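Local coordinates for protein benzoate 1,2-dioxygenase beta subunit (PDB 3E99) that probably serves as the structural, non-catalytic subunit of a Rieske-type oxygenase that dihydroxylates the ring of benzoate, at residues E17-L20 with L21-A25; D71-F74 with R75-E79; E100-G104 with D105-V109. All coordinates share one frame; numbering follows the deposited sequence.

Interaction 1 (E17-L20 with L21-A25)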
loop_
_atom_site.group_PDB
_atom_site.type_symbol
_atom_site.label_atom_id
_atom_site.label_comp_id
_atom_site.label_asym_id
_atom_site.label_seq_id
_atom_site.Cartn_x
_atom_site.Cartn_y
_atom_site.Cartn_z
ATOM N N GLU A 17 7.583 4.015 13.093
ATOM C CA GLU A 17 6.796 3.457 14.189
ATOM C C GLU A 17 6.340 2.033 13.902
ATOM O O GLU A 17 6.543 1.124 14.708
ATOM C CB GLU A 17 5.644 4.376 14.558
ATOM C CG GLU A 17 4.820 3.923 15.762
ATOM C CD GLU A 17 3.450 3.400 15.404
ATOM O OE1 GLU A 17 2.822 3.903 14.440
ATOM O OE2 GLU A 17 2.992 2.446 16.068
ATOM N N SER A 18 5.780 1.825 12.726
ATOM C CA SER A 18 5.312 0.497 12.321
ATOM C C SER A 18 6.470 -0.486 12.083
ATOM O O SER A 18 6.339 -1.675 12.404
ATOM C CB SER A 18 4.341 0.595 11.114
ATOM O OG SER A 18 4.950 1.237 10.034
ATOM N N ARG A 19 7.608 -0.010 11.570
ATOM C CA ARG A 19 8.804 -0.834 11.449
ATOM C C ARG A 19 9.276 -1.367 12.800
ATOM O O ARG A 19 9.725 -2.529 12.914
ATOM C CB ARG A 19 9.968 -0.077 10.771
ATOM C CG ARG A 19 11.290 -0.843 10.774
ATOM C CD ARG A 19 12.283 -0.237 9.841
ATOM N NE ARG A 19 12.397 1.196 9.988
ATOM C CZ ARG A 19 13.056 1.822 10.954
ATOM N NH1 ARG A 19 13.672 1.153 11.901
ATOM N NH2 ARG A 19 13.141 3.137 10.944
ATOM N N LEU A 20 9.196 -0.536 13.838
ATOM C CA LEU A 20 9.663 -0.985 15.148
ATOM C C LEU A 20 8.829 -2.185 15.667
ATOM O O LEU A 20 9.373 -3.076 16.327
ATOM C CB LEU A 20 9.718 0.183 16.141
ATOM C CG LEU A 20 10.731 1.257 15.712
ATOM C CD1 LEU A 20 10.633 2.472 16.623
ATOM C CD2 LEU A 20 12.171 0.739 15.623
ATOM N N LEU A 21 7.551 -2.250 15.316
ATOM C CA LEU A 21 6.714 -3.411 15.623
ATOM C C LEU A 21 7.091 -4.601 14.770
ATOM O O LEU A 21 7.207 -5.720 15.254
ATOM C CB LEU A 21 5.211 -3.111 15.393
ATOM C CG LEU A 21 4.535 -2.148 16.328
ATOM C CD1 LEU A 21 3.157 -1.732 15.780
ATOM C CD2 LEU A 21 4.444 -2.802 17.712
ATOM N N ASP A 22 7.266 -4.371 13.478
ATOM C CA ASP A 22 7.562 -5.480 12.580
ATOM C C ASP A 22 8.912 -6.102 12.926
ATOM O O ASP A 22 9.089 -7.304 12.763
ATOM C CB ASP A 22 7.574 -5.058 11.123
ATOM C CG ASP A 22 6.189 -4.686 10.599
ATOM O OD1 ASP A 22 5.182 -5.200 11.104
ATOM O OD2 ASP A 22 6.130 -3.920 9.618
ATOM N N ASP A 23 9.821 -5.290 13.416
ATOM C CA ASP A 23 11.170 -5.754 13.776
ATOM C C ASP A 23 11.333 -6.098 15.266
ATOM O O ASP A 23 12.432 -6.412 15.704
ATOM C CB ASP A 23 12.201 -4.740 13.354
ATOM C CG ASP A 23 12.438 -4.729 11.830
ATOM O OD1 ASP A 23 11.995 -5.667 11.124
ATOM O OD2 ASP A 23 13.026 -3.728 11.356
ATOM N N LYS A 24 10.228 -6.055 16.020
ATOM C CA LYS A 24 10.147 -6.478 17.403
ATOM C C LYS A 24 11.065 -5.709 18.329
ATOM O O LYS A 24 11.550 -6.251 19.336
ATOM C CB LYS A 24 10.333 -7.994 17.466
ATOM C CG LYS A 24 9.427 -8.644 16.379
ATOM C CD LYS A 24 9.139 -10.076 16.530
ATOM C CE LYS A 24 8.206 -10.581 15.393
ATOM N NZ LYS A 24 6.743 -10.285 15.625
ATOM N N ALA A 25 11.248 -4.433 17.995
ATOM C CA ALA A 25 12.047 -3.475 18.760
ATOM C C ALA A 25 11.114 -2.760 19.747
ATOM O O ALA A 25 10.779 -1.591 19.569
ATOM C CB ALA A 25 12.669 -2.449 17.811
HETATM O O HOH W 1 14.185 -1.579 12.498
#

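Interaction 2 (D71-F74 with R75-E79)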
loop_
_atom_site.group_PDB
_atom_site.type_symbol
_atom_site.label_atom_id
_atom_site.label_comp_id
_atom_site.label_asym_id
_atom_site.label_seq_id
_atom_site.Cartn_x
_atom_site.Cartn_y
_atom_site.Cartn_z
ATOM N N ASP A 71 2.867 -2.172 29.912
ATOM C CA ASP A 71 2.532 -3.464 30.503
ATOM C C ASP A 71 2.242 -4.513 29.428
ATOM O O ASP A 71 2.591 -5.661 29.570
ATOM C CB ASP A 71 1.362 -3.342 31.465
ATOM C CG ASP A 71 1.636 -2.344 32.593
ATOM O OD1 ASP A 71 2.807 -2.167 33.029
ATOM O OD2 ASP A 71 0.664 -1.736 33.057
ATOM N N ARG A 72 1.575 -4.115 28.369
ATOM C CA ARG A 72 1.269 -5.045 27.299
ATOM C C ARG A 72 2.557 -5.509 26.607
ATOM O O ARG A 72 2.692 -6.679 26.278
ATOM C CB ARG A 72 0.316 -4.406 26.304
ATOM C CG ARG A 72 -0.310 -5.386 25.348
ATOM C CD ARG A 72 -1.311 -4.667 24.432
ATOM N NE ARG A 72 -2.688 -4.747 24.927
ATOM C CZ ARG A 72 -3.674 -5.424 24.338
ATOM N NH1 ARG A 72 -3.468 -6.136 23.235
ATOM N NH2 ARG A 72 -4.886 -5.413 24.880
ATOM N N VAL A 73 3.491 -4.594 26.398
ATOM C CA VAL A 73 4.809 -4.961 25.835
ATOM C C VAL A 73 5.527 -5.932 26.773
ATOM O O VAL A 73 6.171 -6.863 26.307
ATOM C CB VAL A 73 5.670 -3.692 25.541
ATOM C CG1 VAL A 73 7.157 -4.017 25.487
ATOM C CG2 VAL A 73 5.186 -2.970 24.286
ATOM N N PHE A 74 5.419 -5.737 28.090
ATOM C CA PHE A 74 6.003 -6.661 29.041
ATOM C C PHE A 74 5.412 -8.053 28.817
ATOM O O PHE A 74 6.153 -9.016 28.807
ATOM C CB PHE A 74 5.785 -6.264 30.526
ATOM C CG PHE A 74 6.719 -7.012 31.474
ATOM C CD1 PHE A 74 6.382 -8.260 31.995
ATOM C CD2 PHE A 74 7.956 -6.475 31.781
ATOM C CE1 PHE A 74 7.241 -8.927 32.796
ATOM C CE2 PHE A 74 8.826 -7.123 32.598
ATOM C CZ PHE A 74 8.478 -8.347 33.118
ATOM N N ARG A 75 4.075 -8.150 28.661
ATOM C CA ARG A 75 3.422 -9.459 28.413
ATOM C C ARG A 75 3.931 -10.114 27.114
ATOM O O ARG A 75 4.190 -11.314 27.073
ATOM C CB ARG A 75 1.873 -9.360 28.383
ATOM C CG ARG A 75 1.197 -10.741 28.128
ATOM C CD ARG A 75 -0.349 -10.711 27.913
ATOM N NE ARG A 75 -0.834 -9.723 26.928
ATOM C CZ ARG A 75 -0.630 -9.735 25.595
ATOM N NH1 ARG A 75 0.098 -10.667 24.987
ATOM N NH2 ARG A 75 -1.156 -8.764 24.852
ATOM N N ILE A 76 4.060 -9.319 26.070
ATOM C CA ILE A 76 4.567 -9.820 24.802
ATOM C C ILE A 76 5.992 -10.357 24.960
ATOM O O ILE A 76 6.331 -11.435 24.471
ATOM C CB ILE A 76 4.452 -8.755 23.701
ATOM C CG1 ILE A 76 2.964 -8.612 23.268
ATOM C CG2 ILE A 76 5.359 -9.114 22.503
ATOM C CD1 ILE A 76 2.604 -7.266 22.714
ATOM N N LYS A 77 6.847 -9.587 25.626
ATOM C CA LYS A 77 8.212 -10.044 25.852
ATOM C C LYS A 77 8.208 -11.361 26.620
ATOM O O LYS A 77 8.968 -12.302 26.276
ATOM C CB LYS A 77 9.027 -8.974 26.603
ATOM C CG LYS A 77 9.285 -7.716 25.862
ATOM C CD LYS A 77 10.237 -6.834 26.677
ATOM C CE LYS A 77 10.608 -5.552 25.973
ATOM N NZ LYS A 77 11.342 -4.669 26.930
ATOM N N THR A 78 7.331 -11.476 27.633
ATOM C CA THR A 78 7.293 -12.692 28.454
ATOM C C THR A 78 6.877 -13.901 27.623
ATOM O O THR A 78 7.513 -14.937 27.676
ATOM C CB THR A 78 6.363 -12.555 29.680
ATOM O OG1 THR A 78 6.794 -11.446 30.453
ATOM C CG2 THR A 78 6.432 -13.797 30.546
ATOM N N GLU A 79 5.835 -13.741 26.819
ATOM C CA GLU A 79 5.400 -14.800 25.903
ATOM C C GLU A 79 6.523 -15.229 24.957
ATOM O O GLU A 79 6.748 -16.407 24.745
ATOM C CB GLU A 79 4.168 -14.330 25.091
ATOM C CG GLU A 79 2.912 -14.221 25.969
ATOM C CD GLU A 79 1.695 -13.644 25.262
ATOM O OE1 GLU A 79 1.833 -12.960 24.203
ATOM O OE2 GLU A 79 0.587 -13.865 25.819
#

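Interaction 3 (E100-G104 with D105-V109)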
loop_
_atom_site.group_PDB
_atom_site.type_symbol
_atom_site.label_atom_id
_atom_site.label_comp_id
_atom_site.label_asym_id
_atom_site.label_seq_id
_atom_site.Cartn_x
_atom_site.Cartn_y
_atom_site.Cartn_z
ATOM N N GLU A 100 -5.219 15.965 8.568
ATOM C CA GLU A 100 -6.523 16.499 8.933
ATOM C C GLU A 100 -6.446 17.866 9.605
ATOM O O GLU A 100 -7.260 18.743 9.306
ATOM C CB GLU A 100 -7.213 15.516 9.845
ATOM C CG GLU A 100 -7.656 14.288 9.117
ATOM C CD GLU A 100 -8.482 13.386 9.992
ATOM O OE1 GLU A 100 -8.184 13.291 11.194
ATOM O OE2 GLU A 100 -9.424 12.790 9.469
ATOM N N SER A 101 -5.501 18.035 10.521
ATOM C CA SER A 101 -5.308 19.325 11.193
ATOM C C SER A 101 -3.923 19.446 11.777
ATOM O O SER A 101 -3.194 18.469 11.831
ATOM C CB SER A 101 -6.325 19.485 12.295
ATOM O OG SER A 101 -6.089 18.500 13.286
ATOM N N ALA A 102 -3.584 20.670 12.195
ATOM C CA ALA A 102 -2.383 20.987 12.945
ATOM C C ALA A 102 -2.714 22.014 14.003
ATOM O O ALA A 102 -3.449 22.975 13.758
ATOM C CB ALA A 102 -1.285 21.509 12.035
ATOM N N ASP A 103 -2.215 21.799 15.209
ATOM C CA ASP A 103 -2.407 22.751 16.282
ATOM C C ASP A 103 -1.044 22.898 16.909
ATOM O O ASP A 103 -0.535 21.988 17.581
ATOM C CB ASP A 103 -3.443 22.246 17.259
ATOM C CG ASP A 103 -3.726 23.229 18.385
ATOM O OD1 ASP A 103 -3.180 24.360 18.373
ATOM O OD2 ASP A 103 -4.505 22.866 19.296
ATOM N N GLY A 104 -0.410 24.018 16.603
ATOM C CA GLY A 104 0.989 24.206 16.915
ATOM C C GLY A 104 1.804 23.098 16.262
ATOM O O GLY A 104 1.764 22.914 15.047
ATOM N N ASP A 105 2.530 22.352 17.090
ATOM C CA ASP A 105 3.387 21.260 16.632
ATOM C C ASP A 105 2.690 19.892 16.749
ATOM O O ASP A 105 3.341 18.848 16.564
ATOM C CB ASP A 105 4.685 21.249 17.438
ATOM C CG ASP A 105 5.615 22.414 17.091
ATOM O OD1 ASP A 105 5.739 22.752 15.887
ATOM O OD2 ASP A 105 6.225 22.962 18.030
ATOM N N VAL A 106 1.383 19.897 17.061
ATOM C CA VAL A 106 0.600 18.669 17.084
ATOM C C VAL A 106 -0.181 18.511 15.778
ATOM O O VAL A 106 -1.080 19.306 15.448
ATOM C CB VAL A 106 -0.353 18.558 18.259
ATOM C CG1 VAL A 106 -1.003 17.189 18.237
ATOM C CG2 VAL A 106 0.376 18.788 19.642
ATOM N N HIS A 107 0.148 17.433 15.079
ATOM C CA HIS A 107 -0.353 17.166 13.743
ATOM C C HIS A 107 -1.245 15.944 13.783
ATOM O O HIS A 107 -0.876 14.937 14.378
ATOM C CB HIS A 107 0.819 16.953 12.797
ATOM C CG HIS A 107 1.543 18.216 12.457
ATOM N ND1 HIS A 107 1.277 18.933 11.317
ATOM C CD2 HIS A 107 2.506 18.901 13.122
ATOM C CE1 HIS A 107 2.038 20.013 11.293
ATOM N NE2 HIS A 107 2.793 20.020 12.376
ATOM N N THR A 108 -2.438 16.056 13.202
ATOM C CA THR A 108 -3.397 14.972 13.190
ATOM C C THR A 108 -3.584 14.485 11.755
ATOM O O THR A 108 -3.838 15.288 10.848
ATOM C CB THR A 108 -4.743 15.420 13.807
ATOM O OG1 THR A 108 -4.545 15.871 15.161
ATOM C CG2 THR A 108 -5.768 14.268 13.831
ATOM N N VAL A 109 -3.463 13.159 11.554
ATOM C CA VAL A 109 -3.565 12.536 10.239
ATOM C C VAL A 109 -4.454 11.293 10.339
ATOM O O VAL A 109 -4.609 10.716 11.432
ATOM C CB VAL A 109 -2.178 12.105 9.718
ATOM C CG1 VAL A 109 -1.267 13.364 9.530
ATOM C CG2 VAL A 109 -1.541 11.134 10.696
HETATM O O HOH W 2 -1.157 18.064 9.914
#

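Interaction 1 (E17-L20 with L21-A25)
Arg19 and Asp23, one helical turn apart, meet through the aliphatic part of the arginine: CG of Arg19 lies 3.4 Å from OD2 of Asp23. Their charged ends do not touch directly, with NH1 of Arg19 5.0 Å from OD2 of Asp23. A water closes that gap. It accepts from NH1 of Arg19 at 2.8 Å, in the plane and at the edge of the guanidinium, and donates to OD2 of Asp23 at 2.7 Å. The long arginine chain bends at CG-CD (chi3 48°), which turns the guanidinium toward the second subunit, where NE forms a salt bridge with Glu98 of that subunit. Leu20 makes the apolar contact: its CD2 packs on CB of Ala25 at 3.9 Å, a leucine methyl against the alanine methyl.

Helix 7-22 ends here in a Schellman motif. Lys24, at positive phi, is its C-prime residue, and the reversal brings N of Ala25 to O of Leu20 at 2.9 Å, while N of Lys24 bonds to O of Leu21. Ala25 is at the same time the N-cap of helix 26-30, whose Ala28 and Trp29 cover Leu20; a bulky apolar leucine suits this joint between two helices.

Further out, the buried acids are held by hydrogen bonds. Glu17, its OE2 4.2 Å from CD1 of Leu21, hydrogen-bonds to Tyr132, Trp29 and Tyr33, which may disperse its charge. Asp22 likewise reaches His92 and Thr90 on strand 89-103, and the amine of Lys24 is received by the carbonyl of Thr88.

Interaction 2 (D71-F74 with R75-E79)
Arg75 lies alongside Arg72 and points the same way, three residues further along helix 66-82. Its CB sits 3.5 Å from O of Arg72. From there CG runs anti to the backbone N (chi1 -180°) and the chain stays extended as far as CD, where a bend at chi3 (49°) turns the guanidinium across the helix, toward Arg72. NH2 comes to rest 3.5 Å from CG of Arg72. In one of the two modelled conformers of Arg72, NH2 of Arg75 also lies over one face of the other guanidinium, 3.9 Å from NH1 of Arg72, with the planes 80° apart. NH1 of Arg75 forms a salt bridge with OE1 of Glu79 at 3.0 Å, one turn on.

On another side of the helix, the ring of Phe74 reaches Thr78, CE1 lying 3.5 Å from OG1, while CE of Lys77 covers CG1 of Val73 at 3.8 Å. The amine of Lys77 goes on to a salt bridge with Asp27. Val73 and Ile76, branched and apolar, turn to the core, both against Trp26.

Asp160 lies against both guanidinium groups: NH1 of Arg72 forms a salt bridge with its OD1 and NH2 of Arg75 with its OD2, which probably makes their close approach tolerable. NE of Arg72 hydrogen-bonds to the hydroxyl of Tyr63. Arginines, with several N-H donors each, can thus tie the helix to the chain's C-terminal end.

Interaction 3 (E100-G104 with D105-V109)
Thr108 meets both Ser101 and Glu100 across the hairpin. Its carbonyl accepts two backbone bonds, from N of Glu100 at 2.8 Å and from N of Ser101 at 3.2 Å, so two residues face one across the strands: a classic beta bulge. Beta-branched Thr108 suits an extended strand and touches both neighbours: its CB lies 3.4 Å from OG of Ser101, and its CG2 branch meets OE1 of Glu100 at 3.7 Å. The carboxylate of Glu100 goes on to a salt bridge with Arg131 on strand 122-135.

Strands 89-103 and 106-119 form an antiparallel beta hairpin with a two-residue loop, Gly104 and Asp105. Its type II' turn puts Gly104 at positive phi (57°), where the absence of a side chain avoids crowding against N of Asp105. The Asp103-Val106 pair closes the loop with two backbone bonds, the shorter from N of Asp103 to O of Val106 at 2.7 Å.

On the face it shares with His107, small Ala102 fits beside the imidazole, its CB 3.7 Å from ND1 of His107. A water in the ring plane links ND1 to O of Ser101, while Ile5 and Ile10 pack against the His107 side chain.

The three contacts follow one another along the chain and none touches another. Interactions 1 and 2 are neighbours, centres about 15 Å apart and nearest atoms about 7 Å, with helix 26-30 between them: Trp26 and Trp29 touch Leu21 of the first and Val73 of the second. Interaction 3 is remote, its centre about 31 Å from that of interaction 2 and 24 Å from that of interaction 1, which strand 89-103 reaches where His92 hydrogen-bonds to Asp22. In this NTF2-like fold interaction 1 alone meets another subunit. An acetate about 3 Å from the Lys77 side chain probably comes from the crystallisation liquor. The catalytic iron of such oxygenases lies in the alpha subunit, so none of these contacts is expected to form the active site.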